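Local coordinates for protein peroxinectin A (Dictyostelium discoideum, PDB 6ERC) that uses hydrogen peroxide to oxidise phenolic donors, and also iodide and thiocyanate, as a secreted heme peroxidase, at residues 61-66 / 352-357; 92-96 / 385-389. All coordinates share one frame; numbering follows the deposited sequence.

Contact 1 (61-66 / 352-357); sequences HIGSKE and EEENID. With CA (calcium ion), chain G.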
ATOM      1  N   HIS A  61      17.672   3.521  15.856  1.00 60.68           N
ATOM      2  CA  HIS A  61      17.697   2.963  14.513  1.00 60.00           C
ATOM      3  C   HIS A  61      18.099   1.496  14.579  1.00 59.72           C
ATOM      4  O   HIS A  61      19.071   1.140  15.250  1.00 61.17           O
ATOM      5  CB  HIS A  61      18.673   3.744  13.632  1.00 59.43           C
ATOM      6  CG  HIS A  61      18.887   3.140  12.279  1.00 59.90           C
ATOM      7  ND1 HIS A  61      17.953   3.220  11.269  1.00 58.00           N
ATOM      8  CD2 HIS A  61      19.933   2.448  11.769  1.00 59.72           C
ATOM      9  CE1 HIS A  61      18.414   2.602  10.195  1.00 58.28           C
ATOM     10  NE2 HIS A  61      19.614   2.125  10.473  1.00 58.20           N
ATOM     11  N   ILE A  62      17.340   0.644  13.894  1.00 60.39           N
ATOM     12  CA  ILE A  62      17.689  -0.767  13.776  1.00 61.78           C
ATOM     13  C   ILE A  62      18.336  -0.982  12.414  1.00 61.23           C
ATOM     14  O   ILE A  62      19.506  -1.371  12.323  1.00 62.79           O
ATOM     15  CB  ILE A  62      16.461  -1.679  13.965  1.00 62.18           C
ATOM     16  CG1 ILE A  62      15.944  -1.602  15.408  1.00 60.84           C
ATOM     17  CG2 ILE A  62      16.800  -3.129  13.622  1.00 61.38           C
ATOM     18  CD1 ILE A  62      15.051  -0.409  15.693  1.00 61.59           C
ATOM     19  N   GLY A  63      17.582  -0.723  11.348  1.00 57.00           N
ATOM     20  CA  GLY A  63      18.094  -0.896  10.004  1.00 57.16           C
ATOM     21  C   GLY A  63      17.780  -2.262   9.432  1.00 56.87           C
ATOM     22  O   GLY A  63      17.983  -3.282  10.097  1.00 58.31           O
ATOM     23  N   SER A  64      17.292  -2.290   8.196  1.00 58.64           N
ATOM     24  CA  SER A  64      16.870  -3.532   7.563  1.00 57.57           C
ATOM     25  C   SER A  64      17.966  -4.584   7.635  1.00 57.42           C
ATOM     26  O   SER A  64      19.091  -4.355   7.182  1.00 58.14           O
ATOM     27  CB  SER A  64      16.489  -3.262   6.106  1.00 56.39           C
ATOM     28  OG  SER A  64      16.144  -4.461   5.438  1.00 55.85           O
ATOM     29  N   LYS A  65      17.634  -5.738   8.218  1.00 60.16           N
ATOM     30  CA  LYS A  65      18.576  -6.850   8.263  1.00 61.71           C
ATOM     31  C   LYS A  65      18.813  -7.450   6.885  1.00 61.46           C
ATOM     32  O   LYS A  65      19.865  -8.058   6.656  1.00 61.36           O
ATOM     33  CB  LYS A  65      18.072  -7.928   9.225  1.00 62.34           C
ATOM     34  CG  LYS A  65      18.024  -7.479  10.679  1.00 63.65           C
ATOM     35  CD  LYS A  65      17.510  -8.579  11.608  1.00 64.60           C
ATOM     36  CE  LYS A  65      18.520  -9.715  11.770  1.00 65.99           C
ATOM     37  NZ  LYS A  65      18.120 -10.677  12.846  1.00 65.33           N
ATOM     38  N   GLU A  66      17.865  -7.291   5.968  1.00 60.85           N
ATOM     39  CA  GLU A  66      18.016  -7.755   4.598  1.00 59.83           C
ATOM     40  C   GLU A  66      18.706  -6.728   3.708  1.00 58.48           C
ATOM     41  O   GLU A  66      18.971  -7.021   2.538  1.00 57.61           O
ATOM     42  CB  GLU A  66      16.644  -8.110   4.013  1.00 59.04           C
ATOM     43  CG  GLU A  66      15.988  -9.336   4.640  1.00 59.97           C
ATOM     44  CD  GLU A  66      15.510  -9.097   6.065  1.00 60.91           C
ATOM     45  OE1 GLU A  66      15.213  -7.933   6.414  1.00 59.77           O
ATOM     46  OE2 GLU A  66      15.434 -10.077   6.837  1.00 60.47           O
ATOM     47  N   GLU A 352      19.327   2.901   3.059  1.00 54.52           N
ATOM     48  CA  GLU A 352      18.785   1.660   3.592  1.00 54.96           C
ATOM     49  C   GLU A 352      17.567   1.943   4.464  1.00 54.97           C
ATOM     50  O   GLU A 352      17.548   2.909   5.233  1.00 55.01           O
ATOM     51  CB  GLU A 352      19.845   0.919   4.407  1.00 56.37           C
ATOM     52  CG  GLU A 352      19.489  -0.528   4.713  1.00 57.00           C
ATOM     53  CD  GLU A 352      20.469  -1.183   5.673  1.00 59.33           C
ATOM     54  OE1 GLU A 352      20.430  -0.859   6.883  1.00 57.58           O
ATOM     55  OE2 GLU A 352      21.281  -2.015   5.212  1.00 58.68           O
ATOM     56  N   GLU A 353      16.549   1.093   4.342  1.00 54.73           N
ATOM     57  CA  GLU A 353      15.299   1.295   5.063  1.00 54.83           C
ATOM     58  C   GLU A 353      15.395   0.693   6.465  1.00 54.96           C
ATOM     59  O   GLU A 353      16.450   0.236   6.912  1.00 55.42           O
ATOM     60  CB  GLU A 353      14.125   0.700   4.288  1.00 52.57           C
ATOM     61  CG  GLU A 353      14.073  -0.823   4.283  1.00 52.71           C
ATOM     62  CD  GLU A 353      12.778  -1.353   3.712  1.00 52.98           C
ATOM     63  OE1 GLU A 353      11.958  -0.536   3.244  1.00 52.29           O
ATOM     64  OE2 GLU A 353      12.574  -2.585   3.738  1.00 53.46           O
ATOM     65  N   GLU A 354      14.267   0.686   7.165  1.00 55.90           N
ATOM     66  CA  GLU A 354      14.169   0.171   8.520  1.00 55.75           C
ATOM     67  C   GLU A 354      13.790  -1.310   8.499  1.00 55.51           C
ATOM     68  O   GLU A 354      13.286  -1.833   7.502  1.00 54.54           O
ATOM     69  CB  GLU A 354      13.134   0.987   9.297  1.00 54.69           C
ATOM     70  CG  GLU A 354      13.296   0.987  10.802  1.00 57.71           C
ATOM     71  CD  GLU A 354      14.651   1.478  11.255  1.00 58.34           C
ATOM     72  OE1 GLU A 354      14.972   2.652  10.972  1.00 58.68           O
ATOM     73  OE2 GLU A 354      15.391   0.690  11.887  1.00 56.72           O
ATOM     74  N   ASN A 355      14.041  -1.988   9.616  1.00 57.74           N
ATOM     75  CA  ASN A 355      13.763  -3.414   9.704  1.00 56.92           C
ATOM     76  C   ASN A 355      12.276  -3.664   9.920  1.00 55.15           C
ATOM     77  O   ASN A 355      11.564  -2.843  10.504  1.00 54.57           O
ATOM     78  CB  ASN A 355      14.556  -4.046  10.844  1.00 57.18           C
ATOM     79  CG  ASN A 355      14.683  -5.549  10.703  1.00 57.64           C
ATOM     80  OD1 ASN A 355      15.093  -6.055   9.660  1.00 59.03           O
ATOM     81  ND2 ASN A 355      14.326  -6.270  11.754  1.00 58.71           N
ATOM     82  N   ILE A 356      11.810  -4.815   9.447  1.00 56.27           N
ATOM     83  CA  ILE A 356      10.419  -5.217   9.620  1.00 57.34           C
ATOM     84  C   ILE A 356      10.332  -5.990  10.927  1.00 59.02           C
ATOM     85  O   ILE A 356      10.775  -7.139  11.019  1.00 59.87           O
ATOM     86  CB  ILE A 356       9.912  -6.050   8.439  1.00 56.88           C
ATOM     87  CG1 ILE A 356       9.860  -5.186   7.179  1.00 56.42           C
ATOM     88  CG2 ILE A 356       8.518  -6.600   8.738  1.00 55.07           C
ATOM     89  CD1 ILE A 356       9.909  -5.971   5.893  1.00 55.15           C
ATOM     90  N   ASP A 357       9.756  -5.355  11.937  1.00 58.11           N
ATOM     91  CA  ASP A 357       9.717  -5.886  13.287  1.00 57.94           C
ATOM     92  C   ASP A 357       8.598  -5.159  14.023  1.00 57.87           C
ATOM     93  O   ASP A 357       7.810  -4.430  13.414  1.00 57.67           O
ATOM     94  CB  ASP A 357      11.086  -5.722  13.948  1.00 58.14           C
ATOM     95  CG  ASP A 357      11.648  -4.332  13.763  1.00 56.41           C
ATOM     96  OD1 ASP A 357      10.851  -3.392  13.562  1.00 54.47           O
ATOM     97  OD2 ASP A 357      12.884  -4.180  13.802  1.00 57.54           O
TER
HETATM   98 CA    CA G 605      10.528  -1.477  12.221  1.00 47.37          CA
HETATM   99  O   HOH W   1      12.733  -1.474  13.032  1.00 42.87           O
HETATM  100  O   HOH W   2      10.927   0.846  12.540  1.00 42.47           O

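Contact 2 (92-96 / 385-389); sequences SWPIK and QRNRD. With HEM (protoporphyrin IX containing Fe), chain F.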
ATOM      1  N   SER A  92     -18.031   6.356  13.684  1.00 61.95           N
ATOM      2  CA  SER A  92     -16.916   6.726  14.546  1.00 63.10           C
ATOM      3  C   SER A  92     -16.713   5.696  15.653  1.00 62.59           C
ATOM      4  O   SER A  92     -17.626   5.431  16.441  1.00 63.15           O
ATOM      5  CB  SER A  92     -17.160   8.110  15.141  1.00 63.13           C
ATOM      6  OG  SER A  92     -16.100   8.485  16.000  1.00 64.22           O
ATOM      7  N   TRP A  93     -15.511   5.117  15.707  1.00 62.20           N
ATOM      8  CA  TRP A  93     -15.029   4.348  16.854  1.00 61.51           C
ATOM      9  C   TRP A  93     -13.705   4.975  17.278  1.00 61.54           C
ATOM     10  O   TRP A  93     -12.627   4.463  16.939  1.00 61.30           O
ATOM     11  CB  TRP A  93     -14.855   2.868  16.521  1.00 61.12           C
ATOM     12  CG  TRP A  93     -14.217   2.076  17.636  1.00 62.09           C
ATOM     13  CD1 TRP A  93     -14.296   2.332  18.976  1.00 61.92           C
ATOM     14  CD2 TRP A  93     -13.393   0.910  17.502  1.00 61.60           C
ATOM     15  NE1 TRP A  93     -13.579   1.398  19.681  1.00 60.69           N
ATOM     16  CE2 TRP A  93     -13.016   0.514  18.801  1.00 61.14           C
ATOM     17  CE3 TRP A  93     -12.942   0.162  16.412  1.00 59.89           C
ATOM     18  CZ2 TRP A  93     -12.207  -0.597  19.037  1.00 60.90           C
ATOM     19  CZ3 TRP A  93     -12.139  -0.939  16.649  1.00 59.48           C
ATOM     20  CH2 TRP A  93     -11.781  -1.310  17.950  1.00 59.21           C
ATOM     21  N   PRO A  94     -13.745   6.081  18.019  1.00 62.53           N
ATOM     22  CA  PRO A  94     -12.510   6.815  18.319  1.00 63.56           C
ATOM     23  C   PRO A  94     -11.463   5.943  18.996  1.00 62.98           C
ATOM     24  O   PRO A  94     -11.762   4.919  19.614  1.00 62.02           O
ATOM     25  CB  PRO A  94     -12.982   7.941  19.248  1.00 63.99           C
ATOM     26  CG  PRO A  94     -14.433   8.105  18.936  1.00 63.94           C
ATOM     27  CD  PRO A  94     -14.930   6.736  18.599  1.00 63.43           C
ATOM     28  N   ILE A  95     -10.212   6.368  18.859  1.00 63.55           N
ATOM     29  CA  ILE A  95      -9.087   5.703  19.504  1.00 63.18           C
ATOM     30  C   ILE A  95      -8.882   6.339  20.869  1.00 64.03           C
ATOM     31  O   ILE A  95      -8.575   7.533  20.967  1.00 63.90           O
ATOM     32  CB  ILE A  95      -7.812   5.808  18.655  1.00 62.41           C
ATOM     33  CG1 ILE A  95      -8.096   5.300  17.244  1.00 62.36           C
ATOM     34  CG2 ILE A  95      -6.669   5.044  19.320  1.00 61.36           C
ATOM     35  CD1 ILE A  95      -6.870   5.146  16.353  1.00 61.44           C
ATOM     36  N   LYS A  96      -9.050   5.544  21.921  1.00 64.55           N
ATOM     37  CA  LYS A  96      -8.902   6.055  23.276  1.00 64.28           C
ATOM     38  C   LYS A  96      -7.429   6.266  23.602  1.00 63.27           C
ATOM     39  O   LYS A  96      -6.587   5.410  23.315  1.00 61.23           O
ATOM     40  CB  LYS A  96      -9.538   5.089  24.276  1.00 64.70           C
ATOM     41  CG  LYS A  96     -11.059   5.089  24.254  1.00 65.22           C
ATOM     42  CD  LYS A  96     -11.636   4.201  25.349  1.00 65.44           C
ATOM     43  CE  LYS A  96     -13.151   4.324  25.422  1.00 65.82           C
ATOM     44  NZ  LYS A  96     -13.751   3.357  26.383  1.00 67.02           N
ATOM     45  N   GLN A 385      -6.622  -0.719  15.478  1.00 55.95           N
ATOM     46  CA  GLN A 385      -8.051  -0.453  15.352  1.00 58.09           C
ATOM     47  C   GLN A 385      -8.631  -1.147  14.128  1.00 60.62           C
ATOM     48  O   GLN A 385      -9.668  -1.816  14.212  1.00 59.69           O
ATOM     49  CB  GLN A 385      -8.295   1.051  15.271  1.00 58.91           C
ATOM     50  CG  GLN A 385      -8.017   1.782  16.555  1.00 62.74           C
ATOM     51  CD  GLN A 385      -9.121   1.609  17.577  1.00 60.06           C
ATOM     52  OE1 GLN A 385      -8.908   1.036  18.644  1.00 60.10           O
ATOM     53  NE2 GLN A 385     -10.309   2.107  17.256  1.00 59.72           N
ATOM     54  N   ARG A 386      -7.972  -0.991  12.973  1.00 58.59           N
ATOM     55  CA  ARG A 386      -8.503  -1.539  11.730  1.00 57.86           C
ATOM     56  C   ARG A 386      -8.623  -3.056  11.804  1.00 56.42           C
ATOM     57  O   ARG A 386      -9.617  -3.629  11.344  1.00 55.31           O
ATOM     58  CB  ARG A 386      -7.611  -1.123  10.556  1.00 59.78           C
ATOM     59  CG  ARG A 386      -8.234  -1.320   9.177  1.00 57.04           C
ATOM     60  CD  ARG A 386      -9.358  -0.331   8.908  1.00 58.22           C
ATOM     61  NE  ARG A 386      -8.930   1.057   9.061  1.00 58.28           N
ATOM     62  CZ  ARG A 386      -9.747   2.104   8.980  1.00 59.03           C
ATOM     63  NH1 ARG A 386     -11.042   1.928   8.749  1.00 59.54           N
ATOM     64  NH2 ARG A 386      -9.272   3.331   9.136  1.00 58.98           N
ATOM     65  N   ASN A 387      -7.620  -3.725  12.378  1.00 56.24           N
ATOM     66  CA  ASN A 387      -7.711  -5.169  12.563  1.00 57.06           C
ATOM     67  C   ASN A 387      -8.875  -5.528  13.478  1.00 56.67           C
ATOM     68  O   ASN A 387      -9.627  -6.470  13.201  1.00 53.77           O
ATOM     69  CB  ASN A 387      -6.398  -5.711  13.129  1.00 58.01           C
ATOM     70  CG  ASN A 387      -5.266  -5.673  12.122  1.00 54.95           C
ATOM     71  OD1 ASN A 387      -5.061  -6.621  11.366  1.00 52.67           O
ATOM     72  ND2 ASN A 387      -4.518  -4.578  12.116  1.00 55.62           N
ATOM     73  N   ARG A 388      -9.038  -4.786  14.576  1.00 57.20           N
ATOM     74  CA  ARG A 388     -10.152  -5.031  15.483  1.00 58.79           C
ATOM     75  C   ARG A 388     -11.470  -4.569  14.880  1.00 58.66           C
ATOM     76  O   ARG A 388     -12.527  -5.134  15.190  1.00 57.40           O
ATOM     77  CB  ARG A 388      -9.890  -4.334  16.817  1.00 58.74           C
ATOM     78  CG  ARG A 388      -8.674  -4.879  17.547  1.00 57.89           C
ATOM     79  CD  ARG A 388      -8.259  -3.998  18.705  1.00 58.56           C
ATOM     80  NE  ARG A 388      -7.103  -4.545  19.408  1.00 58.17           N
ATOM     81  CZ  ARG A 388      -6.609  -4.051  20.539  1.00 59.74           C
ATOM     82  NH1 ARG A 388      -7.173  -2.992  21.107  1.00 59.77           N
ATOM     83  NH2 ARG A 388      -5.554  -4.620  21.106  1.00 59.53           N
ATOM     84  N   ASP A 389     -11.427  -3.548  14.022  1.00 58.71           N
ATOM     85  CA  ASP A 389     -12.613  -3.137  13.276  1.00 58.19           C
ATOM     86  C   ASP A 389     -13.067  -4.242  12.329  1.00 56.47           C
ATOM     87  O   ASP A 389     -14.259  -4.556  12.246  1.00 56.59           O
ATOM     88  CB  ASP A 389     -12.310  -1.847  12.510  1.00 58.39           C
ATOM     89  CG  ASP A 389     -13.471  -1.380  11.649  1.00 58.98           C
ATOM     90  OD1 ASP A 389     -14.539  -2.027  11.660  1.00 59.89           O
ATOM     91  OD2 ASP A 389     -13.312  -0.354  10.957  1.00 57.26           O
TER
HETATM   92  CHA HEM F 604      -2.771   1.833   4.945  1.00 54.12           C
HETATM   93  CHB HEM F 604       0.155   5.615   5.661  1.00 50.11           C
HETATM   94  CHC HEM F 604       3.870   3.060   3.834  1.00 47.77           C
HETATM   95  CHD HEM F 604       0.979  -0.795   3.349  1.00 52.38           C
HETATM   96  C1A HEM F 604      -2.285   3.051   5.352  1.00 52.15           C
HETATM   97  C2A HEM F 604      -3.018   4.046   6.093  1.00 50.82           C
HETATM   98  C3A HEM F 604      -2.216   5.095   6.299  1.00 49.41           C
HETATM   99  C4A HEM F 604      -0.943   4.794   5.684  1.00 49.80           C
HETATM  100  CMA HEM F 604      -2.562   6.403   7.043  1.00 45.54           C
HETATM  101  CAA HEM F 604      -4.472   3.881   6.563  1.00 51.66           C
HETATM  102  CBA HEM F 604      -4.435   3.786   8.082  1.00 52.61           C
HETATM  103  CGA HEM F 604      -5.666   3.076   8.582  1.00 54.79           C
HETATM  104  O1A HEM F 604      -5.849   1.875   8.256  1.00 54.82           O
HETATM  105  O2A HEM F 604      -6.462   3.709   9.320  1.00 54.01           O
HETATM  106  C1B HEM F 604       1.400   5.251   5.209  1.00 49.24           C
HETATM  107  C2B HEM F 604       2.554   6.115   5.185  1.00 47.71           C
HETATM  108  C3B HEM F 604       3.585   5.418   4.676  1.00 48.25           C
HETATM  109  C4B HEM F 604       3.109   4.084   4.366  1.00 49.49           C
HETATM  110  CMB HEM F 604       2.507   7.577   5.673  1.00 43.14           C
HETATM  111  CAB HEM F 604       5.048   5.856   4.435  1.00 47.63           C
HETATM  112  CBB HEM F 604       5.523   7.053   4.793  1.00 48.58           C
HETATM  113  C1C HEM F 604       3.423   1.788   3.549  1.00 47.66           C
HETATM  114  C2C HEM F 604       4.214   0.697   3.005  1.00 48.10           C
HETATM  115  C3C HEM F 604       3.404  -0.375   2.870  1.00 49.54           C
HETATM  116  C4C HEM F 604       2.089   0.021   3.326  1.00 51.55           C
HETATM  117  CMC HEM F 604       5.716   0.860   2.688  1.00 45.50           C
HETATM  118  CAC HEM F 604       3.646  -1.818   2.355  1.00 47.87           C
HETATM  119  CBC HEM F 604       4.801  -2.302   1.895  1.00 47.73           C
HETATM  120  C1D HEM F 604      -0.292  -0.406   3.697  1.00 52.10           C
HETATM  121  C2D HEM F 604      -1.487  -1.209   3.575  1.00 51.41           C
HETATM  122  C3D HEM F 604      -2.512  -0.481   4.026  1.00 54.18           C
HETATM  123  C4D HEM F 604      -2.012   0.809   4.430  1.00 54.05           C
HETATM  124  CMD HEM F 604      -1.524  -2.657   3.045  1.00 49.08           C
HETATM  125  CAD HEM F 604      -3.997  -0.880   4.087  1.00 53.66           C
HETATM  126  CBD HEM F 604      -4.527  -0.686   2.670  1.00 54.33           C
HETATM  127  CGD HEM F 604      -5.967  -0.233   2.682  1.00 53.26           C
HETATM  128  O1D HEM F 604      -6.204   0.996   2.806  1.00 51.67           O
HETATM  129  O2D HEM F 604      -6.884  -1.084   2.561  1.00 51.47           O
HETATM  130  NA  HEM F 604      -1.019   3.540   5.116  1.00 54.14           N
HETATM  131  NB  HEM F 604       1.770   4.020   4.704  1.00 54.65           N
HETATM  132  NC  HEM F 604       2.133   1.337   3.728  1.00 52.80           N
HETATM  133  ND  HEM F 604      -0.650   0.819   4.220  1.00 55.15           N
HETATM  134 FE   HEM F 604       0.533   2.415   4.406  1.00 61.91          FE

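Contact 1 (61-66 / 352-357)
Glu354 runs its carboxylate against the backbone of Ile62 and Gly63 and beside the ring of His61. Its chain bends at CG (chi2 57°), which turns the carboxylate back to the loop although the CB bond points away from it. Glu354 OE2 takes two backbone donors: Ile62 N at 2.8 Å on the syn side, and Gly63 N at 2.7 Å from above the carboxylate plane. Glu354 OE1 accepts a weak bond from His61 ND1, with ring and carboxylate planes 80° apart. With an alanine here, the amides of Ile62 and Gly63 would probably lose their shared acceptor, and His61 its weak bond. Further along, Ser64 N bonds to Glu353 O at 3.0 Å. Lys65 N then reaches Asn355 OD1 at 2.9 Å in a nearly straight bond (172°), from above the carbonyl plane. Asn355 CB packs on Ile62 CG2, and Asn355 ND2 donates to Asp357 OD2. Asn355 O and Asp357 OD1 each bind the calcium ion at 2.4 Å, and Ser306, Tyr359 and two waters also bind it. The chemistry implies a loop held mainly through its amides, with Asn355 joining it directly to the calcium site.

Contact 2 (92-96 / 385-389)
The end of strand 91-96 passes beside helix 379-390, with Ile95 CA and Gln385 CA 7.5 Å apart and no hydrogen bond between the two segments. Gln385 and Trp93 carry most of the contact. A turn about CB-CG (chi2 -77°) sets Gln385 NE2 over the centre of one face of the Trp93 indole, 3.3 Å from Trp93 CD2. Ring and amide planes are 47° apart, so the amide is not stacked flat. Gln385 OE1 bonds to Ser48. The Gln385 chain also slides along Ile95, whose CG1 and CD1 both touch Gln385 CG, CD1 at 3.6 Å. The edge of the indole meets the next helical turn: Trp93 CH2 lies 3.7 Å from Arg388 CB, near the ring plane. Phe40 stacks on Trp93. The CB bond of Arg386 leaves the helix on the side away from strand 91-96. Arg386 NH2 donates to heme O2A at 2.8 Å in a nearly straight bond (170°), and Arg386 NE to heme O1A at 3.3 Å. Asp389 makes a salt bridge with Arg118 of the adjacent strand 113-124. This is strand-against-helix packing at the outermost strand of an antiparallel sheet, on a helix that helps line the heme pocket of an animal heme peroxidase.

Contacts 1 and 2 do not touch. Their centres are 28 Å apart and their nearest atoms about 12 Å. Each ties an early part of the chain to one nearly 290 residues later, and their segments alternate. Both approach the heme, in different ways. In contact 2, Arg386 bonds directly to a heme propionate; Arg302, Arg382 and Arg213 are also hydrogen-bonded to the heme. In contact 1 the nearest side chain is Glu353, about 6 Å from the heme. The calcium ion belongs to contact 1 alone. Helix 48-56 links the two regions: it precedes the loop 61-66, and its Ser48 bonds to Gln385 of contact 2.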